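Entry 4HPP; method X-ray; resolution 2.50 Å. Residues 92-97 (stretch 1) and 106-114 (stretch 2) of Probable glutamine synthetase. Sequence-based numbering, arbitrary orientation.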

# COMPACT_ATOMS: atom_id res chain seq x y z
N LEU A 92 -15.97 25.98 -24.98
CA LEU A 92 -16.38 26.51 -26.27
C LEU A 92 -15.24 27.35 -26.89
O LEU A 92 -14.56 28.12 -26.19
CB LEU A 92 -17.57 27.46 -26.09
CG LEU A 92 -18.89 26.97 -25.53
CD1 LEU A 92 -18.87 27.02 -24.01
CD2 LEU A 92 -20.05 27.82 -26.04
N HIS A 93 -15.08 27.22 -28.21
CA HIS A 93 -14.14 28.03 -28.96
C HIS A 93 -14.76 29.38 -29.15
O HIS A 93 -15.99 29.50 -29.30
CB HIS A 93 -13.85 27.41 -30.30
CG HIS A 93 -13.36 26.01 -30.21
ND1 HIS A 93 -12.05 25.69 -30.33
CD2 HIS A 93 -14.06 24.80 -30.02
CE1 HIS A 93 -11.90 24.34 -30.19
NE2 HIS A 93 -13.14 23.79 -30.01
N GLY A 94 -13.91 30.41 -29.14
CA GLY A 94 -14.39 31.74 -29.21
C GLY A 94 -13.55 32.51 -30.20
O GLY A 94 -12.42 32.10 -30.55
N ASN A 95 -14.12 33.62 -30.66
CA ASN A 95 -13.37 34.58 -31.46
C ASN A 95 -13.05 35.81 -30.56
O ASN A 95 -13.85 36.15 -29.68
CB ASN A 95 -14.16 35.01 -32.70
CG ASN A 95 -14.88 33.86 -33.41
OD1 ASN A 95 -14.33 32.77 -33.61
ND2 ASN A 95 -16.12 34.10 -33.81
N LEU A 96 -11.88 36.42 -30.79
CA LEU A 96 -11.42 37.66 -30.13
C LEU A 96 -11.89 38.91 -30.85
O LEU A 96 -11.73 39.05 -32.08
CB LEU A 96 -9.90 37.69 -30.06
CG LEU A 96 -9.22 36.62 -29.20
CD1 LEU A 96 -7.71 36.68 -29.32
CD2 LEU A 96 -9.59 36.79 -27.74
N VAL A 97 -12.44 39.85 -30.08
CA VAL A 97 -13.05 41.07 -30.64
C VAL A 97 -12.75 42.22 -29.70
O VAL A 97 -12.49 41.96 -28.54
CB VAL A 97 -14.58 40.90 -30.82
CG1 VAL A 97 -14.85 39.70 -31.69
CG2 VAL A 97 -15.30 40.71 -29.48
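Stretch 2, residues 106-114: ACPRSLLRA

Stretch 2 enters as a short loop, Ala106 and Cys107, and turns at Pro108 into a helix that runs through Ala114 and onward. It lies across the extended strand of stretch 1 almost at a right angle: the N-to-C directions differ by 94°, the signed crossing angle is -94°, and the axes come within 7.4 Å. The contact is compact, burying 342 Å² in all, and gathers around the start of the helix. The nearest CA pairs are Leu96 CA to Cys107 CA at 5.7 Å and Asn95 CA to Ser110 CA at 6.1 Å.

Asn95 is the hub, with the largest covered area. Its CA-to-CB bond points sideways, but the m rotamer brings the amide nearer the helix, where Asn95 OD1 accepts from Arg109 NE at 2.8 Å along a nearly straight bond (176°). Arg109 NH1 adds a weak hydrogen bond to Asn95 OD1 at 3.4 Å, and the carbonyl sits at the edge of the guanidinium. Asn95 ND2 also lies 3.2 Å from Arg113 NH1; both are donors, so the two are close without a hydrogen bond. Arg109 and Arg113, one helical turn apart, both direct their CA-to-CB bonds toward the strand.

Arg109, second in covered area, also reaches along the strand. The CB of His93 packs over one face of its guanidinium, 3.9 Å from Arg109 NH2, while the imidazole end leads away. Gly94 O is 4.1 Å from Arg109 CD. Arg109 NH1 and NH2 are hydrogen-bonded elsewhere in the structure.

Cys107 joins the strand to the helix start. In the t rotamer Cys107 SG accepts from Leu96 N at 3.6 Å and 172°, and also, as the N-cap, from Ser110 N at 3.4 Å, again at 172°. One SG thus serves a backbone NH of the strand and a free NH of the first helical turn. Leu96 CB packs 3.9 Å from Cys107 CB.

Ser110 closes the contact through water. A single water donates to Leu96 O at 2.9 Å and is hydrogen-bonded to Ser110 OG at 2.8 Å, bridging a gap of 4.5 Å between Leu96 O and Ser110 OG. The rule to read here is economy: at a perpendicular crossing, one amide, one guanidinium and one capping thiol carry most of the specific contact.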

# COMPACT_ATOMS: atom_id res chain seq x y z
N ALA A 106 -5.90 40.23 -35.17
CA ALA A 106 -4.93 39.18 -34.89
C ALA A 106 -5.54 37.83 -34.40
O ALA A 106 -4.79 36.92 -33.98
CB ALA A 106 -3.82 39.70 -33.99
N CYS A 107 -6.87 37.69 -34.48
CA CYS A 107 -7.57 36.42 -34.15
C CYS A 107 -7.50 35.35 -35.27
O CYS A 107 -8.00 35.58 -36.40
CB CYS A 107 -9.03 36.65 -33.76
SG CYS A 107 -9.90 35.08 -33.45
N PRO A 108 -6.96 34.17 -34.93
CA PRO A 108 -6.67 33.17 -35.94
C PRO A 108 -7.91 32.44 -36.34
O PRO A 108 -8.06 32.22 -37.53
CB PRO A 108 -5.63 32.24 -35.29
CG PRO A 108 -5.24 32.94 -34.04
CD PRO A 108 -6.41 33.79 -33.63
N ARG A 109 -8.80 32.13 -35.40
CA ARG A 109 -10.16 31.60 -35.75
C ARG A 109 -10.95 32.50 -36.74
O ARG A 109 -11.37 32.05 -37.81
CB ARG A 109 -11.03 31.26 -34.52
CG ARG A 109 -11.86 30.00 -34.80
CD ARG A 109 -12.69 29.45 -33.67
NE ARG A 109 -14.01 30.03 -33.73
CZ ARG A 109 -15.12 29.34 -33.86
NH1 ARG A 109 -16.25 29.98 -33.84
NH2 ARG A 109 -15.10 28.02 -33.98
N SER A 110 -11.04 33.79 -36.41
CA SER A 110 -11.65 34.81 -37.27
C SER A 110 -11.07 34.84 -38.69
O SER A 110 -11.83 34.72 -39.66
CB SER A 110 -11.55 36.21 -36.62
OG SER A 110 -12.51 36.38 -35.57
N LEU A 111 -9.73 35.01 -38.81
CA LEU A 111 -9.05 34.92 -40.11
C LEU A 111 -9.50 33.66 -40.87
O LEU A 111 -9.91 33.76 -42.03
CB LEU A 111 -7.54 34.87 -39.95
CG LEU A 111 -6.77 34.26 -41.13
CD1 LEU A 111 -7.03 35.08 -42.38
CD2 LEU A 111 -5.27 34.18 -40.85
N LEU A 112 -9.46 32.48 -40.23
CA LEU A 112 -9.90 31.31 -40.99
C LEU A 112 -11.38 31.41 -41.41
O LEU A 112 -11.72 31.06 -42.53
CB LEU A 112 -9.58 29.95 -40.33
CG LEU A 112 -10.29 28.71 -40.95
CD1 LEU A 112 -9.85 28.45 -42.39
CD2 LEU A 112 -10.09 27.48 -40.09
N ARG A 113 -12.24 31.93 -40.53
CA ARG A 113 -13.63 32.12 -40.89
C ARG A 113 -13.88 33.12 -42.03
O ARG A 113 -14.93 33.07 -42.67
CB ARG A 113 -14.47 32.53 -39.70
CG ARG A 113 -15.93 32.67 -40.10
CD ARG A 113 -16.85 32.93 -38.92
NE ARG A 113 -16.70 34.29 -38.39
CZ ARG A 113 -15.89 34.63 -37.39
NH1 ARG A 113 -15.11 33.71 -36.81
NH2 ARG A 113 -15.83 35.89 -36.99
N ALA A 114 -12.95 34.05 -42.25
CA ALA A 114 -13.12 35.10 -43.25
C ALA A 114 -12.72 34.52 -44.59
O ALA A 114 -13.19 34.96 -45.65
CB ALA A 114 -12.26 36.31 -42.91
O HOH W 1 -13.61 38.55 -34.20